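Local coordinates for putative lipoprotein (Clostridium perfringens ATCC 13124, PDB 4R7R), which is of unknown function but is a putative lipoprotein that may bind lipid, with an alpha-beta fold built on an antiparallel sheet, at residues 28-33 with 66-71; 52-57 with 107-112. All blocks are in the same frame, centred on the assembly; numbering follows the deposited sequence.

Interaction 1: residues 28-33 with 66-71; sequences LDMNIY and NKPLYK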
# COMPACT_ATOMS: atom_id res chain seq x y z
N LEU A 28 0.15 -10.67 2.85
CA LEU A 28 1.11 -11.52 3.54
C LEU A 28 1.36 -11.02 4.98
O LEU A 28 1.78 -9.88 5.18
CB LEU A 28 2.42 -11.57 2.76
CG LEU A 28 3.51 -12.45 3.36
CD1 LEU A 28 3.08 -13.90 3.28
CD2 LEU A 28 4.83 -12.24 2.65
N ASP A 29 1.12 -11.89 5.97
CA ASP A 29 1.46 -11.61 7.37
C ASP A 29 2.97 -11.78 7.57
O ASP A 29 3.51 -12.86 7.36
CB ASP A 29 0.65 -12.54 8.30
CG ASP A 29 0.73 -12.16 9.79
OD1 ASP A 29 1.83 -11.80 10.27
OD2 ASP A 29 -0.30 -12.25 10.50
N MSE A 30 3.66 -10.71 7.97
CA MSE A 30 5.13 -10.76 8.06
C MSE A 30 5.64 -11.40 9.36
O MSE A 30 6.85 -11.54 9.55
CB MSE A 30 5.72 -9.35 7.92
CG MSE A 30 5.64 -8.79 6.51
SE MSE A 30 6.28 -10.05 5.19
CE MSE A 30 8.17 -9.56 5.23
N ASN A 31 4.74 -11.81 10.23
CA ASN A 31 5.12 -12.45 11.48
C ASN A 31 5.04 -13.98 11.36
O ASN A 31 5.83 -14.70 11.96
CB ASN A 31 4.24 -11.94 12.62
CG ASN A 31 4.44 -12.71 13.92
OD1 ASN A 31 3.92 -13.81 14.09
ND2 ASN A 31 5.19 -12.12 14.85
N ILE A 32 4.09 -14.44 10.55
CA ILE A 32 3.75 -15.86 10.40
C ILE A 32 4.03 -16.36 8.98
O ILE A 32 4.23 -17.55 8.74
CB ILE A 32 2.27 -16.09 10.76
CG1 ILE A 32 1.95 -15.49 12.13
CG2 ILE A 32 1.91 -17.57 10.71
CD1 ILE A 32 0.54 -15.75 12.63
N TYR A 33 4.04 -15.41 8.05
CA TYR A 33 4.30 -15.65 6.63
C TYR A 33 3.20 -16.51 6.02
O TYR A 33 3.41 -17.28 5.08
CB TYR A 33 5.70 -16.25 6.44
CG TYR A 33 6.75 -15.19 6.67
CD1 TYR A 33 7.18 -14.37 5.62
CD2 TYR A 33 7.26 -14.95 7.94
CE1 TYR A 33 8.12 -13.36 5.83
CE2 TYR A 33 8.19 -13.94 8.17
CZ TYR A 33 8.62 -13.15 7.10
OH TYR A 33 9.56 -12.16 7.32
N ASN A 66 12.98 -3.28 11.05
CA ASN A 66 13.49 -4.45 10.33
C ASN A 66 12.49 -5.06 9.33
O ASN A 66 12.90 -5.58 8.31
CB ASN A 66 13.94 -5.51 11.32
CG ASN A 66 15.18 -6.24 10.85
OD1 ASN A 66 15.10 -7.16 10.04
ND2 ASN A 66 16.33 -5.83 11.36
N LYS A 67 11.20 -4.99 9.61
CA LYS A 67 10.24 -5.49 8.63
C LYS A 67 8.84 -4.93 8.82
O LYS A 67 8.42 -4.63 9.94
CB LYS A 67 10.20 -7.02 8.65
CG LYS A 67 9.57 -7.66 9.87
CD LYS A 67 9.74 -9.18 9.81
CE LYS A 67 9.28 -9.86 11.08
NZ LYS A 67 9.41 -11.35 10.95
N PRO A 68 8.10 -4.80 7.71
CA PRO A 68 6.69 -4.42 7.77
C PRO A 68 5.89 -5.37 8.65
O PRO A 68 6.35 -6.46 8.98
CB PRO A 68 6.23 -4.54 6.30
CG PRO A 68 7.23 -5.45 5.67
CD PRO A 68 8.52 -5.11 6.33
N LEU A 69 4.70 -4.93 9.02
CA LEU A 69 3.75 -5.80 9.67
C LEU A 69 3.12 -6.70 8.61
O LEU A 69 2.96 -7.91 8.80
CB LEU A 69 2.70 -4.96 10.40
CG LEU A 69 3.28 -4.08 11.51
CD1 LEU A 69 2.19 -3.29 12.19
CD2 LEU A 69 4.10 -4.89 12.54
N TYR A 70 2.78 -6.09 7.48
CA TYR A 70 2.09 -6.79 6.41
C TYR A 70 2.63 -6.34 5.06
O TYR A 70 3.18 -5.24 4.91
CB TYR A 70 0.59 -6.51 6.43
CG TYR A 70 -0.15 -6.89 7.68
CD1 TYR A 70 -0.47 -8.23 7.95
CD2 TYR A 70 -0.55 -5.92 8.59
CE1 TYR A 70 -1.16 -8.58 9.10
CE2 TYR A 70 -1.25 -6.27 9.74
CZ TYR A 70 -1.55 -7.60 9.99
OH TYR A 70 -2.23 -7.93 11.13
N LYS A 71 2.41 -7.20 4.07
CA LYS A 71 2.78 -6.91 2.71
C LYS A 71 1.55 -7.11 1.82
O LYS A 71 0.91 -8.17 1.85
CB LYS A 71 3.94 -7.81 2.28
CG LYS A 71 4.97 -7.15 1.41
CD LYS A 71 6.18 -8.08 1.19
CE LYS A 71 7.22 -7.41 0.32
NZ LYS A 71 7.92 -6.33 1.05

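Interaction 2: residues 52-57 with 107-112; sequences SLKDSN and LKDIPN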
# COMPACT_ATOMS: atom_id res chain seq x y z
N SER A 52 -8.25 9.20 -1.95
CA SER A 52 -8.32 9.99 -0.73
C SER A 52 -6.97 10.67 -0.40
O SER A 52 -6.91 11.58 0.43
CB SER A 52 -8.77 9.11 0.44
OG SER A 52 -7.69 8.31 0.93
N LEU A 53 -5.90 10.23 -1.06
CA LEU A 53 -4.57 10.79 -0.79
C LEU A 53 -4.45 12.25 -1.21
O LEU A 53 -4.73 12.63 -2.36
CB LEU A 53 -3.47 9.99 -1.51
CG LEU A 53 -3.30 8.54 -1.09
CD1 LEU A 53 -2.13 7.92 -1.84
CD2 LEU A 53 -3.14 8.43 0.41
N LYS A 54 -4.01 13.07 -0.26
CA LYS A 54 -3.59 14.42 -0.58
C LYS A 54 -2.06 14.42 -0.69
O LYS A 54 -1.40 13.48 -0.24
CB LYS A 54 -4.07 15.41 0.49
CG LYS A 54 -5.57 15.34 0.78
CD LYS A 54 -5.88 15.81 2.20
CE LYS A 54 -7.35 16.22 2.36
NZ LYS A 54 -8.32 15.07 2.32
N ASP A 55 -1.51 15.48 -1.26
CA ASP A 55 -0.07 15.58 -1.50
C ASP A 55 0.76 15.58 -0.21
O ASP A 55 1.91 15.14 -0.21
CB ASP A 55 0.23 16.83 -2.32
CG ASP A 55 -0.79 17.06 -3.42
OD1 ASP A 55 -0.46 16.79 -4.60
OD2 ASP A 55 -1.91 17.52 -3.09
N SER A 56 0.19 16.09 0.88
CA SER A 56 0.89 16.13 2.15
C SER A 56 1.04 14.75 2.79
O SER A 56 1.74 14.60 3.79
CB SER A 56 0.16 17.07 3.11
OG SER A 56 -1.21 16.71 3.21
N ASN A 57 0.38 13.75 2.22
CA ASN A 57 0.53 12.37 2.69
C ASN A 57 1.86 11.77 2.28
O ASN A 57 2.31 10.79 2.86
CB ASN A 57 -0.60 11.51 2.14
CG ASN A 57 -1.94 11.87 2.73
OD1 ASN A 57 -2.84 12.32 2.02
ND2 ASN A 57 -2.10 11.66 4.03
N LEU A 107 -0.35 8.01 6.66
CA LEU A 107 -1.79 7.92 6.44
C LEU A 107 -2.61 8.41 7.62
O LEU A 107 -3.75 7.99 7.78
CB LEU A 107 -2.21 6.47 6.15
CG LEU A 107 -1.54 5.82 4.94
CD1 LEU A 107 -2.13 4.44 4.63
CD2 LEU A 107 -1.66 6.74 3.75
N LYS A 108 -2.04 9.27 8.45
CA LYS A 108 -2.77 9.69 9.64
C LYS A 108 -4.04 10.50 9.33
O LYS A 108 -5.06 10.36 10.02
CB LYS A 108 -1.84 10.48 10.56
CG LYS A 108 -0.97 9.58 11.41
CD LYS A 108 0.42 10.16 11.61
CE LYS A 108 1.32 9.14 12.31
NZ LYS A 108 0.63 8.54 13.50
N ASP A 109 -4.01 11.33 8.29
CA ASP A 109 -5.17 12.19 8.01
C ASP A 109 -6.24 11.57 7.10
O ASP A 109 -7.29 12.16 6.89
CB ASP A 109 -4.70 13.55 7.43
CG ASP A 109 -3.94 13.40 6.11
OD1 ASP A 109 -3.42 14.43 5.60
OD2 ASP A 109 -3.84 12.28 5.58
N ILE A 110 -5.99 10.38 6.55
CA ILE A 110 -6.95 9.83 5.59
C ILE A 110 -8.14 9.23 6.31
O ILE A 110 -8.05 8.93 7.50
CB ILE A 110 -6.31 8.77 4.67
CG1 ILE A 110 -6.05 7.49 5.44
CG2 ILE A 110 -5.05 9.32 3.97
CD1 ILE A 110 -6.14 6.30 4.58
N PRO A 111 -9.27 9.06 5.61
CA PRO A 111 -10.45 8.53 6.31
C PRO A 111 -10.19 7.17 6.99
O PRO A 111 -9.44 6.33 6.45
CB PRO A 111 -11.49 8.41 5.20
CG PRO A 111 -11.07 9.45 4.17
CD PRO A 111 -9.57 9.46 4.22
N ASN A 112 -10.80 6.96 8.16
CA ASN A 112 -10.56 5.77 8.96
C ASN A 112 -10.79 4.47 8.20
O ASN A 112 -10.06 3.49 8.40
CB ASN A 112 -11.43 5.79 10.23
CG ASN A 112 -11.05 6.91 11.18
OD1 ASN A 112 -9.87 7.14 11.45
ND2 ASN A 112 -12.05 7.61 11.71

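Interaction 1: residues 28-33 with 66-71
Leu28 O receives two hydrogens from the facing strand: Lys71 N donates to it at 3.0 Å, and Tyr70 CA approaches it at 3.3 Å as a CA-H...O contact. The strands are the ends of 24-29 and 70-75, antiparallel neighbours in the sheet. Leu28 N returns a bond to Lys71 O at 2.8 Å, so these two residues form a hydrogen-bonded pair. Asp29 and Tyr70 form the next, non-hydrogen-bonded pair. Their side chains cross on the sheet face that helix 116-125 touches, with carboxylate and ring planes 66° apart. Leu69 and Tyr70, at the start of strand 70-75, both face Ile85, a classic beta bulge. Beyond the pairs, Met30 N still bonds Leu69 O at 3.0 Å. Asp29 OD1 accepts Asn31 N at 2.9 Å, an Asx turn, with Tyr33 N bonded back to Asp29 O. The Met30 side chain, a selenomethionine, points its first bond at the other segment. It bends at chi2 and chi3, and its CG lies 3.8 Å from Pro68 CG. Lys71 turns its amine away, to a salt bridge with Asp84. Lys67, extended beyond CG, meets the Tyr33 side chain tip to tip. Its NZ lies at the ring edge, 3.7 Å from Tyr33 OH and not bonded to it. Lys67 NZ donates instead to Met30 O at 2.9 Å, tilted 17° from the carbonyl plane.

Interaction 2: residues 52-57 with 107-112
Ser52 lies opposite Ile110, their CA atoms 6.5 Å apart, and Asn57 lies opposite Leu107. The two segments therefore run in opposite senses. Both are connections of the alpha-beta fold. Residues 52-57 lead from helix 45-52 into the short strand 58-59, at the edge of the antiparallel sheet. Residues 107-112 leave the neighbouring strand 103-106 and head for helix 116-125. Where the two strands meet the loops, the Asn57 backbone bonds that of Ser106. Residues 55-57 make a 3-10 turn, in which Asn57 N donates to Lys54 O.

The Asn57 side chain works in both directions. Its OD1 turns back to its own segment and accepts Lys54 N at 2.7 Å, in the carbonyl plane. Its ND2 donates to Ser106 O, at the end of strand 103-106, and to Asp109 OD2 in the loop after it. The latter bond is modelled very short, so its exact length is doubtful. Amide and carboxylate meet tip to tip with their planes 78° apart, nearly perpendicular. The CB of Asp109 already points toward residues 52-57, and chi1 of 60° sets CG between the backbone N and the carbonyl carbon.

Next to this polar pair, Ile110 CG2 lies 3.8 Å from Asn57 ND2, and from there the contact is largely apolar. Leu53 and Ile110 lie side by side and point the same way, with Leu53 CD2 4.1 Å from Ile110 CG2. Leu53 crosses Leu107 at an oblique angle, methyl to methyl. Ser52 closes the contact at its other end. Its OG is bonded to Leu49 O within the preceding helix, and Ser52 CB packs 3.9 Å from Pro111 CD.

Interactions 1 and 2 lie on opposite sides of the centre of the chain. Their centres are 23 Å apart, their nearest atoms about 11 Å, and they do not touch. Their segments alternate along the sequence, so 52-57 lies between the segments of interaction 1, and 66-71 between those of interaction 2. Interaction 1 ties two strands near one end of the sheet order. Interaction 2 ties the loops beside the last two strands at the other end. Helix 116-125 relates them: it follows residues 107-112 and packs on Asp29, Leu69 and Tyr70. A bound glycerol, probably from crystallisation, lies about 4 Å from the Leu53 side chain in interaction 2.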